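Local coordinates for putative dehydratase (Mesorhizobium loti, PDB 2POZ), which is of unknown specific function but belongs to the mandelate racemase/muconate lactonizing branch of the enolase superfamily and is probably a lyase, at residues G130-A135 with D139-A144; V145-K150 with H333-K338; A47-I52 with Y378-C383; F80-K83 with I89-G92; E231-P236 with K243-Q248. All blocks are in the same frame, centred on the assembly; numbering follows the deposited sequence.

Interaction 1: G130-A135 with D139-A144; sequences GWYGAA and DEFARA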
# COMPACT_ATOMS: atom_id res chain seq x y z
N GLY A 130 39.57 -5.78 8.93
CA GLY A 130 40.82 -5.05 8.88
C GLY A 130 42.08 -5.84 8.57
O GLY A 130 43.19 -5.36 8.79
N TRP A 131 41.92 -7.05 8.04
CA TRP A 131 43.07 -7.90 7.72
C TRP A 131 43.52 -7.81 6.27
O TRP A 131 44.43 -8.52 5.86
CB TRP A 131 42.72 -9.36 8.04
CG TRP A 131 41.38 -9.79 7.47
CD1 TRP A 131 40.15 -9.65 8.06
CD2 TRP A 131 41.13 -10.37 6.18
NE1 TRP A 131 39.16 -10.10 7.22
CE2 TRP A 131 39.73 -10.55 6.06
CE3 TRP A 131 41.95 -10.76 5.11
CZ2 TRP A 131 39.14 -11.09 4.92
CZ3 TRP A 131 41.36 -11.30 3.97
CH2 TRP A 131 39.97 -11.46 3.89
N TYR A 132 42.89 -6.92 5.49
CA TYR A 132 43.20 -6.78 4.06
C TYR A 132 43.53 -5.33 3.69
O TYR A 132 43.31 -4.90 2.56
CB TYR A 132 42.00 -7.25 3.25
CG TYR A 132 40.71 -6.59 3.70
CD1 TYR A 132 40.26 -5.42 3.10
CD2 TYR A 132 40.00 -7.09 4.80
CE1 TYR A 132 39.14 -4.74 3.59
CE2 TYR A 132 38.88 -6.42 5.30
CZ TYR A 132 38.46 -5.25 4.69
OH TYR A 132 37.37 -4.57 5.19
N GLY A 133 44.09 -4.59 4.65
CA GLY A 133 44.42 -3.19 4.46
C GLY A 133 45.19 -2.77 3.22
O GLY A 133 45.04 -1.63 2.77
N ALA A 134 46.02 -3.65 2.67
CA ALA A 134 46.81 -3.31 1.49
C ALA A 134 46.51 -4.23 0.31
O ALA A 134 47.11 -4.10 -0.75
CB ALA A 134 48.32 -3.37 1.82
N ALA A 135 45.57 -5.15 0.50
CA ALA A 135 45.24 -6.09 -0.56
C ALA A 135 44.60 -5.43 -1.77
O ALA A 135 43.62 -4.69 -1.65
CB ALA A 135 44.31 -7.18 -0.01
N ASP A 139 45.15 -12.33 -5.61
CA ASP A 139 46.12 -13.12 -4.87
C ASP A 139 46.53 -12.51 -3.54
O ASP A 139 46.81 -13.23 -2.58
CB ASP A 139 47.37 -13.39 -5.70
CG ASP A 139 48.23 -14.47 -5.08
OD1 ASP A 139 47.78 -15.64 -5.07
OD2 ASP A 139 49.32 -14.15 -4.59
N GLU A 140 46.60 -11.18 -3.47
CA GLU A 140 46.97 -10.53 -2.22
C GLU A 140 45.84 -10.74 -1.20
O GLU A 140 46.09 -10.82 -0.00
CB GLU A 140 47.25 -9.04 -2.45
CG GLU A 140 48.42 -8.82 -3.41
CD GLU A 140 48.70 -7.36 -3.72
OE1 GLU A 140 47.73 -6.58 -3.84
OE2 GLU A 140 49.89 -7.01 -3.86
N PHE A 141 44.61 -10.83 -1.69
CA PHE A 141 43.49 -11.07 -0.79
C PHE A 141 43.65 -12.50 -0.27
O PHE A 141 43.40 -12.76 0.90
CB PHE A 141 42.16 -10.90 -1.52
CG PHE A 141 41.57 -9.52 -1.38
CD1 PHE A 141 40.72 -9.22 -0.32
CD2 PHE A 141 41.92 -8.51 -2.27
CE1 PHE A 141 40.22 -7.93 -0.14
CE2 PHE A 141 41.43 -7.21 -2.11
CZ PHE A 141 40.58 -6.92 -1.05
N ALA A 142 44.08 -13.41 -1.14
CA ALA A 142 44.28 -14.80 -0.76
C ALA A 142 45.34 -14.93 0.34
O ALA A 142 45.17 -15.69 1.30
CB ALA A 142 44.67 -15.64 -1.97
N ARG A 143 46.45 -14.20 0.19
CA ARG A 143 47.52 -14.24 1.19
C ARG A 143 47.06 -13.60 2.50
O ARG A 143 47.47 -14.02 3.57
CB ARG A 143 48.76 -13.46 0.70
CG ARG A 143 49.50 -14.06 -0.48
CD ARG A 143 50.09 -15.43 -0.15
NE ARG A 143 50.67 -15.51 1.19
CZ ARG A 143 51.71 -14.81 1.64
NH1 ARG A 143 52.34 -13.93 0.86
NH2 ARG A 143 52.12 -14.98 2.89
N ALA A 144 46.23 -12.57 2.39
CA ALA A 144 45.75 -11.84 3.56
C ALA A 144 44.92 -12.64 4.56
O ALA A 144 44.88 -12.29 5.74
CB ALA A 144 44.98 -10.60 3.11
O HOH W 1 46.38 -10.39 6.76
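W131 turns the rim of its six-membered ring to helix 138-144, with CE3 3.6 Å from A144 CB, while the carbonyl oxygen of F141 sits at the ring's edge, 4.0 Å from CZ3. A chi1 of 48° holds CG of W131 between its own backbone N and carbonyl carbon, folding the indole back beneath Y132, whose CD2 stands over the centre of the ring. The carbonyl oxygen of W131 takes part too: a water donates to it at 2.8 Å and to A144 O at 2.6 Å, bridging the two backbones. Y132 then brings CB to 3.9 Å from F141 CE1, while its OH is hydrogen-bonded to N129 OD1. From Y132 to A135 the chain makes a type I beta turn, closed by the bond from A135 N to Y132 O. The turn delivers A135 onto F141 in a CH-pi contact: A135 CB lies 3.6 Å from the centroid of the F141 ring and 15° off its normal. F141 also packs on F158 of strand 155-158 and V192 of helix 179-196. With a serine in place of F141, A135 CB would probably lose the flat face on which it rests, and a gap would open beside Y132. With no direct hydrogen bond between loop and helix, the fit depends on matching apolar surfaces, and the water supplies the polar link between the two carbonyl oxygens.

Interaction 2: V145-K150 with H333-K338; sequences VERPLK and HYPAFK
R147 packs its guanidinium against P335 and A336, a small contact of a charged group with a proline ring and backbone that joins helix 146-150 to the 3-10 turn following strand 331-333. The side chain runs extended from CG to NE, with CG anti to the backbone N (chi1 -180°), which carries the guanidinium across to the turn; the arginine chain and the proline ring lie alongside one another, pointing opposite ways. P335 CB meets the edge of the guanidinium in its plane, 3.5 Å from R147 NH2, and CG of the same proline lies 3.8 Å from NH1. A336 lies over one face, its CB 4.2 Å above the plane and displaced toward the rim. R147 NH2 also comes within 3.4 Å of A336 N, but both are donors, and the pair is not a hydrogen bond. The contact joins two parts of the barrel-like C-terminal domain of the enolase superfamily that are separated by 182 residues in sequence. Backbone bonds from H333 to Y127 and N129 help position the turn. Outside the contact, R147 NH1 forms a salt bridge with E151 OE1, which would be expected to balance the arginine's charge and steady the group over the turn. The turn is shaped by the backbone bonds from F337 N to Y334 O and from K338 N to P335 O, and P335 N lies over one face of the H333 ring.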
# COMPACT_ATOMS: atom_id res chain seq x y z
N VAL A 145 44.24 -13.70 4.11
CA VAL A 145 43.41 -14.49 5.03
C VAL A 145 44.25 -15.31 6.01
O VAL A 145 43.79 -15.68 7.09
CB VAL A 145 42.47 -15.48 4.29
CG1 VAL A 145 41.70 -14.76 3.19
CG2 VAL A 145 43.28 -16.65 3.72
N GLU A 146 45.49 -15.58 5.62
CA GLU A 146 46.39 -16.39 6.45
C GLU A 146 46.56 -15.96 7.90
O GLU A 146 46.43 -16.78 8.81
CB GLU A 146 47.76 -16.48 5.78
CG GLU A 146 47.80 -17.41 4.58
CD GLU A 146 49.04 -17.20 3.73
OE1 GLU A 146 50.12 -16.95 4.31
OE2 GLU A 146 48.94 -17.29 2.48
N ARG A 147 46.83 -14.68 8.15
CA ARG A 147 47.02 -14.23 9.52
C ARG A 147 45.77 -14.40 10.40
O ARG A 147 45.83 -15.06 11.45
CB ARG A 147 47.49 -12.77 9.56
CG ARG A 147 47.71 -12.26 10.98
CD ARG A 147 48.16 -10.80 11.00
NE ARG A 147 47.88 -10.18 12.30
CZ ARG A 147 46.65 -9.99 12.79
NH1 ARG A 147 45.58 -10.37 12.10
NH2 ARG A 147 46.50 -9.41 13.97
N PRO A 148 44.63 -13.81 10.00
CA PRO A 148 43.46 -14.00 10.87
C PRO A 148 43.10 -15.47 11.10
O PRO A 148 42.73 -15.86 12.20
CB PRO A 148 42.36 -13.21 10.16
CG PRO A 148 42.79 -13.21 8.72
CD PRO A 148 44.29 -12.98 8.84
N LEU A 149 43.22 -16.29 10.06
CA LEU A 149 42.90 -17.71 10.20
C LEU A 149 43.88 -18.43 11.14
O LEU A 149 43.50 -19.36 11.83
CB LEU A 149 42.87 -18.38 8.83
CG LEU A 149 41.77 -17.86 7.90
CD1 LEU A 149 41.81 -18.62 6.59
CD2 LEU A 149 40.40 -18.00 8.56
N LYS A 150 45.14 -17.99 11.16
CA LYS A 150 46.13 -18.60 12.04
C LYS A 150 45.78 -18.23 13.48
O LYS A 150 46.11 -18.96 14.42
CB LYS A 150 47.54 -18.10 11.72
CG LYS A 150 48.12 -18.62 10.41
CD LYS A 150 48.64 -20.05 10.52
CE LYS A 150 49.36 -20.48 9.24
NZ LYS A 150 49.97 -21.85 9.32
N HIS A 333 35.96 -7.70 15.32
CA HIS A 333 37.28 -7.31 15.81
C HIS A 333 38.27 -7.02 14.66
O HIS A 333 38.20 -7.64 13.60
CB HIS A 333 37.83 -8.41 16.71
CG HIS A 333 39.09 -8.05 17.43
ND1 HIS A 333 39.20 -6.92 18.22
CD2 HIS A 333 40.29 -8.67 17.50
CE1 HIS A 333 40.41 -6.87 18.74
NE2 HIS A 333 41.10 -7.91 18.32
N TYR A 334 39.16 -6.05 14.88
CA TYR A 334 40.18 -5.66 13.90
C TYR A 334 41.55 -5.89 14.57
O TYR A 334 42.24 -4.94 14.93
CB TYR A 334 40.08 -4.16 13.56
CG TYR A 334 38.81 -3.73 12.85
CD1 TYR A 334 38.84 -3.28 11.53
CD2 TYR A 334 37.58 -3.71 13.52
CE1 TYR A 334 37.68 -2.83 10.89
CE2 TYR A 334 36.42 -3.27 12.89
CZ TYR A 334 36.47 -2.82 11.58
OH TYR A 334 35.33 -2.36 10.97
N PRO A 335 41.95 -7.16 14.73
CA PRO A 335 43.23 -7.45 15.38
C PRO A 335 44.48 -6.78 14.77
O PRO A 335 45.37 -6.37 15.51
CB PRO A 335 43.30 -8.98 15.33
CG PRO A 335 42.53 -9.32 14.10
CD PRO A 335 41.34 -8.39 14.18
N ALA A 336 44.52 -6.64 13.45
CA ALA A 336 45.67 -6.02 12.79
C ALA A 336 45.96 -4.57 13.20
O ALA A 336 47.12 -4.15 13.21
CB ALA A 336 45.51 -6.11 11.26
N PHE A 337 44.92 -3.82 13.54
CA PHE A 337 45.08 -2.42 13.94
C PHE A 337 45.95 -2.22 15.17
O PHE A 337 46.61 -1.19 15.33
CB PHE A 337 43.71 -1.77 14.17
CG PHE A 337 42.91 -1.57 12.91
CD1 PHE A 337 43.25 -2.24 11.73
CD2 PHE A 337 41.81 -0.72 12.91
CE1 PHE A 337 42.50 -2.06 10.57
CE2 PHE A 337 41.05 -0.54 11.75
CZ PHE A 337 41.40 -1.21 10.58
N LYS A 338 45.96 -3.21 16.05
CA LYS A 338 46.75 -3.12 17.27
C LYS A 338 48.26 -3.14 17.00
O LYS A 338 49.05 -2.81 17.88
CB LYS A 338 46.37 -4.26 18.22
CG LYS A 338 45.19 -3.96 19.16
CD LYS A 338 43.91 -3.65 18.40
CE LYS A 338 42.70 -3.60 19.34
NZ LYS A 338 42.72 -2.46 20.29

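Interaction 3: A47-I52 with Y378-C383; sequences AAAGMI and YLWASC
W380 reaches from strand 379-383 to helix 45-59 and lays its indole against A49 and G50. CB points at the helix, and CG, anti to the backbone N (chi1 -171°), carries the ring system onward. At the junction of the two rings CD2 comes to 3.8 Å from A49 CB. The next atom, CE3, is closer still at 3.6 Å from the same methyl. A49 CB in fact stands over the face of the six-membered ring, 3.7 Å from its centroid and 14° off the normal, which makes this a CH-pi contact. Further out, CZ3 passes from side chain to backbone and lies 3.4 Å from A49 O. CH2 at the far end meets the backbone of G50, at 3.6 Å from G50 N and the same distance from G50 CA. An alanine replacing W380 is likely to leave A49 CB without its aromatic face and open a gap between helix and strand. W380 and A381 stand together opposite the single residue I10, with backbone bonds to it, a classic beta bulge on the strand outermost in this chain's antiparallel sheet, next to strand 5-12. The C-terminal strand thus returns to the N-terminal domain, as in other members of the enolase superfamily. Around the indole lie T46 and K53 of helix 45-59 and L12 of strand 5-12, with W380 of a second subunit packing on it, while on another side of the helix M51 meets I88 and I89 of helix 87-108.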
# COMPACT_ATOMS: atom_id res chain seq x y z
N ALA A 47 35.42 16.87 14.59
CA ALA A 47 34.03 17.28 14.74
C ALA A 47 33.44 16.57 15.96
O ALA A 47 32.73 17.18 16.77
CB ALA A 47 33.23 16.92 13.47
N ALA A 48 33.76 15.29 16.10
CA ALA A 48 33.27 14.51 17.24
C ALA A 48 33.83 15.09 18.54
O ALA A 48 33.11 15.23 19.53
CB ALA A 48 33.68 13.06 17.09
N ALA A 49 35.12 15.43 18.55
CA ALA A 49 35.73 16.02 19.74
C ALA A 49 35.03 17.34 20.08
O ALA A 49 34.73 17.62 21.24
CB ALA A 49 37.22 16.27 19.50
N GLY A 50 34.78 18.15 19.05
CA GLY A 50 34.10 19.42 19.25
C GLY A 50 32.69 19.26 19.80
O GLY A 50 32.25 20.04 20.65
N MSE A 51 31.99 18.23 19.33
CA MSE A 51 30.62 17.99 19.78
C MSE A 51 30.58 17.61 21.26
O MSE A 51 29.74 18.10 22.00
CB MSE A 51 29.96 16.88 18.96
CG MSE A 51 28.50 16.62 19.36
SE MSE A 51 27.35 18.18 19.11
CE MSE A 51 27.61 19.11 20.77
N ILE A 52 31.48 16.73 21.68
CA ILE A 52 31.50 16.33 23.08
C ILE A 52 31.75 17.57 23.93
O ILE A 52 31.13 17.75 24.98
CB ILE A 52 32.57 15.27 23.34
CG1 ILE A 52 32.23 14.01 22.53
CG2 ILE A 52 32.63 14.95 24.85
CD1 ILE A 52 33.27 12.91 22.66
N TYR A 378 47.00 13.40 24.57
CA TYR A 378 46.00 13.70 23.55
C TYR A 378 44.80 14.51 24.05
O TYR A 378 43.80 14.67 23.33
CB TYR A 378 45.56 12.38 22.91
CG TYR A 378 46.73 11.67 22.25
CD1 TYR A 378 47.28 12.15 21.06
CD2 TYR A 378 47.33 10.56 22.85
CE1 TYR A 378 48.41 11.54 20.48
CE2 TYR A 378 48.45 9.95 22.28
CZ TYR A 378 48.98 10.45 21.10
OH TYR A 378 50.10 9.85 20.56
N LEU A 379 44.92 15.03 25.26
CA LEU A 379 43.86 15.86 25.84
C LEU A 379 43.59 16.95 24.82
O LEU A 379 44.49 17.66 24.41
CB LEU A 379 44.34 16.49 27.15
CG LEU A 379 43.34 17.35 27.93
CD1 LEU A 379 42.12 16.50 28.33
CD2 LEU A 379 44.03 17.92 29.17
N TRP A 380 42.33 17.09 24.41
CA TRP A 380 41.94 18.08 23.40
C TRP A 380 41.14 19.23 24.01
O TRP A 380 41.16 20.35 23.50
CB TRP A 380 41.12 17.38 22.32
CG TRP A 380 40.83 18.21 21.11
CD1 TRP A 380 41.65 18.43 20.03
CD2 TRP A 380 39.60 18.88 20.81
NE1 TRP A 380 41.01 19.19 19.09
CE2 TRP A 380 39.74 19.49 19.54
CE3 TRP A 380 38.38 19.03 21.50
CZ2 TRP A 380 38.72 20.23 18.94
CZ3 TRP A 380 37.36 19.76 20.90
CH2 TRP A 380 37.54 20.35 19.63
N ALA A 381 40.41 18.95 25.08
CA ALA A 381 39.62 19.99 25.74
C ALA A 381 39.23 19.54 27.13
O ALA A 381 39.08 18.34 27.38
CB ALA A 381 38.37 20.33 24.91
N SER A 382 39.07 20.50 28.03
CA SER A 382 38.69 20.25 29.41
C SER A 382 37.55 21.19 29.78
O SER A 382 37.61 22.38 29.48
CB SER A 382 39.86 20.50 30.36
OG SER A 382 40.87 19.53 30.18
N CYS A 383 36.52 20.66 30.43
CA CYS A 383 35.37 21.48 30.83
C CYS A 383 35.14 21.29 32.32
O CYS A 383 34.93 20.17 32.79
CB CYS A 383 34.12 21.04 30.07
SG CYS A 383 34.37 20.73 28.31

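Interaction 4: F80-K83 with I89-G92; sequences FWAK and IFAG
A82 packs on I89 and F90 where a type I beta turn, F80 to K83, lies in the loop between helix 68-78 and helix 87-108 in the N-terminal domain characteristic of the enolase superfamily. Its methyl group lies 4.0 Å from I89 CG1 and 4.1 Å from F90 CZ, so one small side chain touches two consecutive residues of the helix. The carbonyl oxygen of A82 comes still nearer to the phenyl ring, 3.2 Å from F90 CZ, approaching it obliquely. Next to it, W81 O is 4.0 Å from I89 CG2. The isoleucine presents both branches in this way because CG1 is anti to its backbone N (chi1 179°), extending toward A82. F80 begins the turn, taking the chain out of the helical conformation of helix 68-78 with a positive phi of 79°. Its ring edge stands over the face of W81, with F80 CD2 3.6 Å above the indole plane. On the F90 side, Y76 of helix 68-78 and Y260 pack against the phenyl ring, and F237 of a second subunit also touches it. The turn is itself anchored to that subunit: F80 O accepts from R258 NH1 of the second subunit and the F80 ring makes a cation-pi contact with the same arginine, W81 NE1 is hydrogen-bonded to Y41 O of that subunit, and K83 NZ is hydrogen-bonded to S207 O of the neighbouring chain.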
# COMPACT_ATOMS: atom_id res chain seq x y z
N PHE A 80 19.13 20.73 19.69
CA PHE A 80 18.46 21.10 18.44
C PHE A 80 18.83 20.17 17.28
O PHE A 80 17.96 19.66 16.58
CB PHE A 80 18.75 22.55 18.01
CG PHE A 80 17.84 23.04 16.90
CD1 PHE A 80 16.55 23.51 17.20
CD2 PHE A 80 18.22 22.96 15.57
CE1 PHE A 80 15.66 23.88 16.17
CE2 PHE A 80 17.34 23.32 14.53
CZ PHE A 80 16.06 23.78 14.84
N TRP A 81 20.13 19.94 17.09
CA TRP A 81 20.57 19.09 15.98
C TRP A 81 20.37 17.60 16.17
O TRP A 81 20.56 16.83 15.23
CB TRP A 81 22.04 19.40 15.66
CG TRP A 81 22.19 20.85 15.39
CD1 TRP A 81 22.80 21.77 16.20
CD2 TRP A 81 21.60 21.57 14.32
NE1 TRP A 81 22.60 23.03 15.69
CE2 TRP A 81 21.87 22.94 14.54
CE3 TRP A 81 20.86 21.20 13.19
CZ2 TRP A 81 21.43 23.95 13.67
CZ3 TRP A 81 20.41 22.20 12.33
CH2 TRP A 81 20.70 23.56 12.58
N ALA A 82 19.97 17.19 17.37
CA ALA A 82 19.72 15.79 17.67
C ALA A 82 18.45 15.27 16.97
O ALA A 82 18.38 14.09 16.63
CB ALA A 82 19.60 15.58 19.17
N LYS A 83 17.46 16.13 16.79
CA LYS A 83 16.21 15.71 16.14
C LYS A 83 16.51 15.43 14.67
O LYS A 83 16.85 16.34 13.92
CB LYS A 83 15.13 16.80 16.32
CG LYS A 83 14.79 17.06 17.79
CD LYS A 83 13.59 18.03 17.94
CE LYS A 83 13.21 18.21 19.41
NZ LYS A 83 12.05 19.13 19.63
N ILE A 89 26.43 14.29 16.15
CA ILE A 89 25.70 14.61 17.37
C ILE A 89 25.51 13.34 18.20
O ILE A 89 25.75 13.33 19.41
CB ILE A 89 24.31 15.25 17.06
CG1 ILE A 89 23.56 15.54 18.36
CG2 ILE A 89 23.45 14.31 16.20
CD1 ILE A 89 24.17 16.63 19.19
N PHE A 90 25.11 12.24 17.56
CA PHE A 90 24.89 11.03 18.33
C PHE A 90 26.12 10.31 18.83
O PHE A 90 26.05 9.60 19.83
CB PHE A 90 23.93 10.09 17.59
CG PHE A 90 22.50 10.54 17.69
CD1 PHE A 90 21.80 10.97 16.57
CD2 PHE A 90 21.89 10.65 18.94
CE1 PHE A 90 20.51 11.52 16.70
CE2 PHE A 90 20.61 11.20 19.07
CZ PHE A 90 19.93 11.64 17.95
N ALA A 91 27.25 10.50 18.16
CA ALA A 91 28.49 9.88 18.62
C ALA A 91 28.90 10.63 19.90
O ALA A 91 29.44 10.04 20.83
CB ALA A 91 29.58 9.98 17.56
N GLY A 92 28.63 11.93 19.93
CA GLY A 92 28.97 12.72 21.11
C GLY A 92 28.08 12.28 22.27
O GLY A 92 28.55 12.00 23.38

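Interaction 5: E231-P236 with K243-Q248; sequences EEPCDP and KVISEQ
I245 divides its side chain between P233 and C234, one branch to each. CG2 goes to the proline, 4.0 Å from P233 CB and 4.1 Å from P233 CG, and the isoleucine lies at a slant across the proline ring. The longer branch continues to CD1, which lies 3.7 Å from C234 CB and 4.1 Å from C234 SG. With CG1 beside the backbone N and CG2 anti to it, the isoleucine spreads both arms over the loop. C234 answers with its sulfur between backbone N and carbonyl carbon (chi1 63°), so that CB and SG together face the methyl end. All three residues are buried, and the contact is purely apolar. Next to I245 on the helix, S246 OG donates to K243 O at 2.6 Å, tilted 22° from the carbonyl plane, and the same oxygen also accepts from E247 N, so two donors grip it. K243 NZ makes a long salt bridge with E247 OE2 and is hydrogen-bonded to L271 O. The loop follows strand 227-231 and leads into helix 239-248, which returns the chain to the parallel strand 253-255: a beta-alpha-beta crossover of the barrel-like C-terminal domain, with the contact holding helix to loop. I253 of strand 253-255 packs on both P233 and I245, while T215 and T212 of helix 212-222 meet P233 and I245 respectively. L242, earlier on helix 239-248, touches P233 and C234, and N301 of a third subunit packs on C234.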
# COMPACT_ATOMS: atom_id res chain seq x y z
N GLU A 231 26.86 -6.62 3.64
CA GLU A 231 26.61 -5.42 4.44
C GLU A 231 26.46 -4.16 3.59
O GLU A 231 27.22 -3.94 2.63
CB GLU A 231 27.75 -5.23 5.44
CG GLU A 231 27.56 -4.06 6.39
CD GLU A 231 28.73 -3.91 7.35
OE1 GLU A 231 29.32 -4.95 7.71
OE2 GLU A 231 29.05 -2.77 7.74
N GLU A 232 25.48 -3.33 3.95
CA GLU A 232 25.19 -2.09 3.25
C GLU A 232 25.30 -2.23 1.73
O GLU A 232 26.17 -1.62 1.11
CB GLU A 232 26.14 -0.98 3.71
CG GLU A 232 25.96 -0.54 5.16
CD GLU A 232 26.83 0.65 5.51
OE1 GLU A 232 28.05 0.59 5.24
OE2 GLU A 232 26.30 1.65 6.06
N PRO A 233 24.42 -3.03 1.10
CA PRO A 233 24.49 -3.21 -0.35
C PRO A 233 24.20 -1.91 -1.11
O PRO A 233 24.52 -1.79 -2.29
CB PRO A 233 23.44 -4.29 -0.61
CG PRO A 233 22.41 -4.01 0.45
CD PRO A 233 23.27 -3.75 1.68
N CYS A 234 23.59 -0.94 -0.43
CA CYS A 234 23.32 0.33 -1.07
C CYS A 234 23.57 1.46 -0.09
O CYS A 234 23.75 1.23 1.10
CB CYS A 234 21.88 0.42 -1.59
SG CYS A 234 20.63 0.33 -0.29
N ASP A 235 23.59 2.68 -0.62
CA ASP A 235 23.81 3.86 0.20
C ASP A 235 22.80 3.87 1.34
O ASP A 235 21.60 3.73 1.11
CB ASP A 235 23.65 5.12 -0.65
CG ASP A 235 24.13 6.37 0.06
OD1 ASP A 235 23.72 6.59 1.22
OD2 ASP A 235 24.90 7.13 -0.56
N PRO A 236 23.27 4.04 2.59
CA PRO A 236 22.42 4.07 3.78
C PRO A 236 21.29 5.11 3.65
O PRO A 236 20.28 5.01 4.32
CB PRO A 236 23.40 4.43 4.90
CG PRO A 236 24.67 3.84 4.43
CD PRO A 236 24.69 4.17 2.96
N LYS A 243 15.25 -2.20 0.06
CA LYS A 243 14.18 -3.19 -0.03
C LYS A 243 14.18 -3.91 -1.37
O LYS A 243 14.03 -5.13 -1.43
CB LYS A 243 12.81 -2.56 0.22
CG LYS A 243 11.70 -3.62 0.18
CD LYS A 243 10.51 -3.27 1.05
CE LYS A 243 9.56 -4.46 1.15
NZ LYS A 243 10.25 -5.69 1.68
N VAL A 244 14.35 -3.16 -2.45
CA VAL A 244 14.38 -3.75 -3.79
C VAL A 244 15.50 -4.78 -3.87
O VAL A 244 15.31 -5.89 -4.37
CB VAL A 244 14.62 -2.67 -4.86
CG1 VAL A 244 14.82 -3.32 -6.22
CG2 VAL A 244 13.43 -1.72 -4.91
N ILE A 245 16.67 -4.40 -3.36
CA ILE A 245 17.81 -5.30 -3.38
C ILE A 245 17.51 -6.57 -2.58
O ILE A 245 17.79 -7.67 -3.06
CB ILE A 245 19.07 -4.59 -2.83
CG1 ILE A 245 19.53 -3.52 -3.82
CG2 ILE A 245 20.19 -5.61 -2.58
CD1 ILE A 245 20.56 -2.55 -3.26
N SER A 246 16.94 -6.44 -1.39
CA SER A 246 16.63 -7.61 -0.58
C SER A 246 15.71 -8.60 -1.29
O SER A 246 15.81 -9.81 -1.09
CB SER A 246 15.99 -7.20 0.76
OG SER A 246 14.70 -6.64 0.57
N GLU A 247 14.81 -8.09 -2.13
CA GLU A 247 13.87 -8.94 -2.86
C GLU A 247 14.49 -9.55 -4.12
O GLU A 247 13.93 -10.47 -4.71
CB GLU A 247 12.64 -8.13 -3.28
CG GLU A 247 11.97 -7.36 -2.16
CD GLU A 247 10.80 -6.51 -2.64
OE1 GLU A 247 10.97 -5.76 -3.64
OE2 GLU A 247 9.71 -6.59 -2.03
N GLN A 248 15.65 -9.04 -4.52
CA GLN A 248 16.28 -9.50 -5.75
C GLN A 248 17.55 -10.32 -5.61
O GLN A 248 18.03 -10.87 -6.59
CB GLN A 248 16.55 -8.31 -6.66
CG GLN A 248 15.31 -7.62 -7.20
CD GLN A 248 14.54 -8.49 -8.18
OE1 GLN A 248 15.14 -9.17 -9.02
NE2 GLN A 248 13.21 -8.48 -8.08

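From the N terminus, interaction 3 opens first, at helix 45-59, and closes last, at strand 379-383, so every other contact is nested within its loop. Interaction 4 comes next, a local closure between the loop after helix 68-78 and helix 87-108; it touches interaction 3 where M51 meets I89. Interaction 1 closes locally, tying the loop after strand 123-128 to helix 138-144. Interaction 2 begins afterwards and spans most of the barrel-like domain to the turn after strand 331-333, enclosing interaction 5, a local closure after strand 227-231. None cross. Interactions 1 and 2 pack together, W131 on V145; interaction 5 touches none of the others within the chain, but its D235 packs on K83 of a second subunit.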